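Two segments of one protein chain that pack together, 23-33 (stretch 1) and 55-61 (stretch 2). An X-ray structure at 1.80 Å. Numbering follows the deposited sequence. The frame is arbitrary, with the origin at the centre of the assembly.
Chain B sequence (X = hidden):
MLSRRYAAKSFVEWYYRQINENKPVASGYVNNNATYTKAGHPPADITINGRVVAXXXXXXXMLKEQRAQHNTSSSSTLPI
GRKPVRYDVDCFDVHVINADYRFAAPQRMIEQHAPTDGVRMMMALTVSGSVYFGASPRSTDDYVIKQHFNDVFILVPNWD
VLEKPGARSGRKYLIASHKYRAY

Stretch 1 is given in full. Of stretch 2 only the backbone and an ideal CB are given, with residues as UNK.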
ATOM      1  N   LYS B  23     -12.098  18.482   7.164  1.00 16.64           N
ATOM      2  CA  LYS B  23     -13.285  17.682   7.440  1.00 16.81           C
ATOM      3  C   LYS B  23     -12.866  16.302   7.940  1.00 20.54           C
ATOM      4  O   LYS B  23     -11.750  15.863   7.677  1.00 15.99           O
ATOM      5  CB  LYS B  23     -14.150  17.572   6.188  1.00 18.51           C
ATOM      6  CG  LYS B  23     -14.811  18.886   5.794  1.00 21.66           C
ATOM      7  CD  LYS B  23     -15.400  18.821   4.397  1.00 28.06           C
ATOM      8  CE  LYS B  23     -16.067  20.135   4.019  1.00 34.38           C
ATOM      9  NZ  LYS B  23     -16.380  20.192   2.565  1.00 38.42           N
ATOM     10  N   PRO B  24     -13.756  15.615   8.671  1.00 20.19           N
ATOM     11  CA  PRO B  24     -13.399  14.308   9.238  1.00 20.98           C
ATOM     12  C   PRO B  24     -13.385  13.179   8.209  1.00 18.06           C
ATOM     13  O   PRO B  24     -14.166  13.205   7.257  1.00 15.61           O
ATOM     14  CB  PRO B  24     -14.492  14.072  10.284  1.00 23.78           C
ATOM     15  CG  PRO B  24     -15.660  14.837   9.778  1.00 22.48           C
ATOM     16  CD  PRO B  24     -15.100  16.052   9.092  1.00 23.65           C
ATOM     17  N   VAL B  25     -12.503  12.202   8.408  1.00 17.61           N
ATOM     18  CA  VAL B  25     -12.444  11.029   7.538  1.00 18.13           C
ATOM     19  C   VAL B  25     -12.933   9.761   8.242  1.00 15.82           C
ATOM     20  O   VAL B  25     -12.905   8.684   7.658  1.00 13.80           O
ATOM     21  CB  VAL B  25     -11.011  10.784   7.007  1.00 15.08           C
ATOM     22  CG1 VAL B  25     -10.592  11.905   6.069  1.00 19.39           C
ATOM     23  CG2 VAL B  25     -10.015  10.637   8.153  1.00 16.73           C
ATOM     24  N   ALA B  26     -13.396   9.893   9.483  1.00 17.29           N
ATOM     25  CA  ALA B  26     -13.794   8.731  10.281  1.00 16.46           C
ATOM     26  C   ALA B  26     -14.914   7.919   9.624  1.00 17.06           C
ATOM     27  O   ALA B  26     -15.006   6.703   9.816  1.00 16.20           O
ATOM     28  CB  ALA B  26     -14.219   9.173  11.674  1.00 18.98           C
ATOM     29  N   SER B  27     -15.760   8.584   8.847  1.00 15.55           N
ATOM     30  CA  SER B  27     -16.869   7.904   8.187  1.00 16.04           C
ATOM     31  C   SER B  27     -16.378   6.957   7.090  1.00 15.52           C
ATOM     32  O   SER B  27     -17.145   6.130   6.589  1.00 16.47           O
ATOM     33  CB  SER B  27     -17.848   8.920   7.596  1.00 18.82           C
ATOM     34  OG  SER B  27     -17.307   9.544   6.447  1.00 19.78           O
ATOM     35  N   GLY B  28     -15.103   7.071   6.729  1.00 16.11           N
ATOM     36  CA  GLY B  28     -14.517   6.217   5.710  1.00 14.36           C
ATOM     37  C   GLY B  28     -13.956   4.909   6.249  1.00 10.84           C
ATOM     38  O   GLY B  28     -13.425   4.101   5.489  1.00 10.59           O
ATOM     39  N   TYR B  29     -14.073   4.703   7.559  1.00 14.85           N
ATOM     40  CA  TYR B  29     -13.551   3.498   8.215  1.00  8.82           C
ATOM     41  C   TYR B  29     -14.661   2.510   8.554  1.00 13.06           C
ATOM     42  O   TYR B  29     -15.830   2.888   8.637  1.00 15.27           O
ATOM     43  CB  TYR B  29     -12.793   3.876   9.483  1.00 13.53           C
ATOM     44  CG  TYR B  29     -11.520   4.639   9.218  1.00 12.72           C
ATOM     45  CD1 TYR B  29     -11.556   5.985   8.874  1.00 12.96           C
ATOM     46  CD2 TYR B  29     -10.282   4.016   9.301  1.00 10.89           C
ATOM     47  CE1 TYR B  29     -10.402   6.688   8.631  1.00 14.16           C
ATOM     48  CE2 TYR B  29      -9.113   4.722   9.057  1.00 10.84           C
ATOM     49  CZ  TYR B  29      -9.187   6.053   8.717  1.00 14.04           C
ATOM     50  OH  TYR B  29      -8.041   6.763   8.472  1.00 13.95           O
ATOM     51  N   VAL B  30     -14.296   1.246   8.770  1.00 12.77           N
ATOM     52  CA  VAL B  30     -15.287   0.208   9.039  1.00 13.45           C
ATOM     53  C   VAL B  30     -15.984   0.390  10.386  1.00 13.59           C
ATOM     54  O   VAL B  30     -17.104  -0.083  10.563  1.00 14.51           O
ATOM     55  CB  VAL B  30     -14.662  -1.210   9.011  1.00 13.50           C
ATOM     56  CG1 VAL B  30     -14.207  -1.571   7.596  1.00 16.01           C
ATOM     57  CG2 VAL B  30     -13.530  -1.333  10.039  1.00 14.15           C
ATOM     58  N   ASN B  31     -15.334   1.077  11.321  1.00 11.29           N
ATOM     59  CA  ASN B  31     -15.837   1.169  12.695  1.00 15.97           C
ATOM     60  C   ASN B  31     -17.281   1.651  12.795  1.00 19.58           C
ATOM     61  O   ASN B  31     -18.066   1.110  13.573  1.00 25.25           O
ATOM     62  CB  ASN B  31     -14.955   2.100  13.531  1.00 17.02           C
ATOM     63  CG  ASN B  31     -13.527   1.624  13.617  1.00 17.62           C
ATOM     64  OD1 ASN B  31     -12.930   1.238  12.612  1.00 15.83           O
ATOM     65  ND2 ASN B  31     -12.968   1.641  14.826  1.00 18.84           N
ATOM     66  N   ASN B  32     -17.624   2.665  12.009  1.00 23.00           N
ATOM     67  CA  ASN B  32     -18.945   3.281  12.091  1.00 32.99           C
ATOM     68  C   ASN B  32     -19.875   2.800  10.980  1.00 33.14           C
ATOM     69  O   ASN B  32     -20.736   3.544  10.509  1.00 37.04           O
ATOM     70  CB  ASN B  32     -18.814   4.804  12.052  1.00 40.64           C
ATOM     71  CG  ASN B  32     -17.976   5.342  13.198  1.00 46.01           C
ATOM     72  OD1 ASN B  32     -17.969   4.778  14.294  1.00 46.46           O
ATOM     73  ND2 ASN B  32     -17.259   6.431  12.948  1.00 48.30           N
ATOM     74  N   ASN B  33     -19.692   1.547  10.571  1.00 23.02           N
ATOM     75  CA  ASN B  33     -20.545   0.931   9.563  1.00 17.94           C
ATOM     76  C   ASN B  33     -21.537  -0.025  10.218  1.00 16.87           C
ATOM     77  O   ASN B  33     -21.163  -0.833  11.070  1.00 18.13           O
ATOM     78  CB  ASN B  33     -19.700   0.195   8.520  1.00 15.96           C
ATOM     79  CG  ASN B  33     -20.546  -0.465   7.448  1.00 15.88           C
ATOM     80  OD1 ASN B  33     -20.800  -1.668   7.493  1.00 14.41           O
ATOM     81  ND2 ASN B  33     -20.994   0.326   6.485  1.00 15.69           N
ATOM     82  N   UNK B  55      -8.935   4.530  17.450  1.00 18.92           N
ATOM     83  CA  UNK B  55     -10.137   4.819  16.669  1.00 17.42           C
ATOM     84  C   UNK B  55      -9.903   5.860  15.573  1.00 12.66           C
ATOM     85  O   UNK B  55      -8.999   6.689  15.683  1.00 12.69           O
ATOM     86  CB  UNK B  55     -11.251   5.301  17.600  1.00 17.42           C
ATOM     87  N   UNK B  56     -10.734   5.825  14.514  1.00 16.03           N
ATOM     88  CA  UNK B  56     -10.714   6.843  13.457  1.00 12.57           C
ATOM     89  C   UNK B  56     -10.973   8.240  14.003  1.00 11.75           C
ATOM     90  O   UNK B  56     -10.456   9.225  13.469  1.00 14.00           O
ATOM     91  CB  UNK B  56     -11.754   6.511  12.385  1.00 12.57           C
ATOM     92  N   UNK B  57     -11.782   8.320  15.055  1.00 12.44           N
ATOM     93  CA  UNK B  57     -12.093   9.599  15.688  1.00 18.29           C
ATOM     94  C   UNK B  57     -10.841  10.247  16.268  1.00 18.10           C
ATOM     95  O   UNK B  57     -10.659  11.463  16.171  1.00 18.31           O
ATOM     96  CB  UNK B  57     -13.141   9.408  16.786  1.00 18.29           C
ATOM     97  N   UNK B  58      -9.977   9.436  16.872  1.00 16.15           N
ATOM     98  CA  UNK B  58      -8.739   9.954  17.440  1.00 12.65           C
ATOM     99  C   UNK B  58      -7.810  10.435  16.330  1.00 15.08           C
ATOM    100  O   UNK B  58      -7.150  11.467  16.461  1.00 17.30           O
ATOM    101  CB  UNK B  58      -8.048   8.887  18.291  1.00 12.65           C
ATOM    102  N   UNK B  59      -7.765   9.687  15.233  1.00 14.30           N
ATOM    103  CA  UNK B  59      -6.983  10.078  14.065  1.00 12.39           C
ATOM    104  C   UNK B  59      -7.452  11.431  13.532  1.00 14.49           C
ATOM    105  O   UNK B  59      -6.632  12.279  13.191  1.00 10.86           O
ATOM    106  CB  UNK B  59      -7.084   9.012  12.972  1.00 12.39           C
ATOM    107  N   UNK B  60      -8.765  11.649  13.481  1.00 18.13           N
ATOM    108  CA  UNK B  60      -9.296  12.954  13.083  1.00 18.42           C
ATOM    109  C   UNK B  60      -8.807  14.058  14.026  1.00 17.55           C
ATOM    110  O   UNK B  60      -8.490  15.172  13.593  1.00 15.68           O
ATOM    111  CB  UNK B  60     -10.825  12.920  13.061  1.00 18.42           C
ATOM    112  N   UNK B  61      -8.728  13.744  15.316  1.00 19.06           N
ATOM    113  CA  UNK B  61      -8.270  14.719  16.304  1.00 18.17           C
ATOM    114  C   UNK B  61      -6.786  15.025  16.119  1.00 18.82           C
ATOM    115  O   UNK B  61      -6.357  16.176  16.238  1.00 15.04           O
ATOM    116  CB  UNK B  61      -8.530  14.205  17.722  1.00 18.17           C
TER

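Position 55 has an extended backbone, phi -141° and psi 155°, and directly precedes a helix. Its CB points sideways, 4.9 Å from Asn31 ND2. A small N-capping residue such as Ser, Thr, Asp or Asn would suit it. The residue is Thr55. Its OG1 accepts a capping bond from the backbone N of position 58, 3.3 Å away.

Position 56 opens the helix, with phi -59°. Its CB points toward stretch 1, 3.6 Å from Tyr29 CD1 and 3.7 Å from Ala26 CA. The surroundings are an aromatic ring and a methyl group, so a compact apolar side chain fits: Ala, Val or Pro. Proline is also at home in the first turn, where the backbone N needs no helical partner. The residue is Pro56. Its CB lies over one face of the Tyr29 ring, 4.0 Å from the centroid, in a CH-pi contact. The same CB meets Ala26 CB at 3.7 Å, and Pro56 CG meets Tyr29 CB at 3.6 Å.

Position 57 points sideways, its CB 5.2 Å from Ala26 CB. The amide of Asn32 lies farther along, within range of a long polar side chain. Glu or Gln would suit, and Lys or Arg could reach the amide oxygen. The residue is Glu57. The end of the side chain comes nearer to stretch 1. Asn32 ND2 donates to Glu57 OE1 at 2.8 Å with a nearly straight angle of 170°. One water donates to both Glu57 OE2 and Asn32 OD1, a second link between the same residues.

Position 58 is out of reach of stretch 1, and many helix formers would do. It is Glu58.

Position 59 points toward stretch 1, its CB 5.1 Å from Tyr29 OH. Val25 CG2 offers an apolar surface nearby. A large apolar or aromatic side chain could span this gap. The residue is Trp59. Its CD1 lies 3.2 Å from Tyr29 OH and 4.0 Å from Val25 CG2. Its NE1 is hydrogen-bonded elsewhere in the structure.

Position 60 points toward stretch 1, its CB 4.7 Å from Pro24 CB and 5.0 Å from Val25 N. The backbone N atoms of Val25 and Ala26 are donors here, so a short acceptor suits: Asp, or perhaps Asn. The residue is Asp60. Val25 N donates to Asp60 OD1 at 2.9 Å, and Ala26 N makes a weak bond to Asp60 OD2 at 3.1 Å.

Position 61 is out of reach of stretch 1, so many helix-compatible side chains would do. The residue is Thr61, whose OG1 donates to Glu57 O at 3.2 Å.

Stretch 2 (55-61) TPEEWDT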
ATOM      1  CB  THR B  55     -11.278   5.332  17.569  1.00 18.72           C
ATOM      2  OG1 THR B  55     -10.882   6.566  18.184  1.00 17.95           O
ATOM      3  CG2 THR B  55     -11.624   4.311  18.642  1.00 20.27           C
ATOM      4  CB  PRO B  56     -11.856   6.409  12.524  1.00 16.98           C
ATOM      5  CG  PRO B  56     -12.060   4.984  12.794  1.00 17.23           C
ATOM      6  CD  PRO B  56     -11.716   4.765  14.231  1.00 17.01           C
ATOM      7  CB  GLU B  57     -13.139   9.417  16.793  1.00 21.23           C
ATOM      8  CG  GLU B  57     -14.572   9.248  16.284  1.00 23.42           C
ATOM      9  CD  GLU B  57     -14.845   7.878  15.684  1.00 27.91           C
ATOM     10  OE1 GLU B  57     -15.899   7.727  15.029  1.00 30.33           O
ATOM     11  OE2 GLU B  57     -14.025   6.950  15.867  1.00 22.83           O
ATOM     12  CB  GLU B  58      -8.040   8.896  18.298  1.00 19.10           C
ATOM     13  CG  GLU B  58      -6.762   9.405  18.952  1.00 25.87           C
ATOM     14  CD  GLU B  58      -6.127   8.398  19.891  1.00 33.32           C
ATOM     15  OE1 GLU B  58      -4.973   8.633  20.311  1.00 34.85           O
ATOM     16  OE2 GLU B  58      -6.776   7.378  20.215  1.00 32.82           O
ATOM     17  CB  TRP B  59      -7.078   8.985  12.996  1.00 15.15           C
ATOM     18  CG  TRP B  59      -6.543   9.326  11.627  1.00 12.41           C
ATOM     19  CD1 TRP B  59      -7.157   9.075  10.433  1.00 14.44           C
ATOM     20  CD2 TRP B  59      -5.291   9.953  11.306  1.00 12.55           C
ATOM     21  NE1 TRP B  59      -6.374   9.505   9.394  1.00 15.76           N
ATOM     22  CE2 TRP B  59      -5.221  10.047   9.901  1.00 11.34           C
ATOM     23  CE3 TRP B  59      -4.225  10.441  12.067  1.00 14.53           C
ATOM     24  CZ2 TRP B  59      -4.134  10.614   9.244  1.00 14.71           C
ATOM     25  CZ3 TRP B  59      -3.147  11.012  11.411  1.00 14.45           C
ATOM     26  CH2 TRP B  59      -3.106  11.085  10.015  1.00 12.97           C
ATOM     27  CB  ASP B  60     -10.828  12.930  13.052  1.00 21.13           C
ATOM     28  CG  ASP B  60     -11.387  12.500  11.698  1.00 23.59           C
ATOM     29  OD1 ASP B  60     -10.779  12.839  10.659  1.00 21.94           O
ATOM     30  OD2 ASP B  60     -12.444  11.830  11.670  1.00 18.83           O
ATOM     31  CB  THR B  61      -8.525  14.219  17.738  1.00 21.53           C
ATOM     32  OG1 THR B  61      -9.933  14.073  17.942  1.00 22.97           O
ATOM     33  CG2 THR B  61      -7.972  15.194  18.772  1.00 21.26           C
TER
HETATM   34  O   HOH W   1     -15.124   4.582  15.929  1.00 32.92           O
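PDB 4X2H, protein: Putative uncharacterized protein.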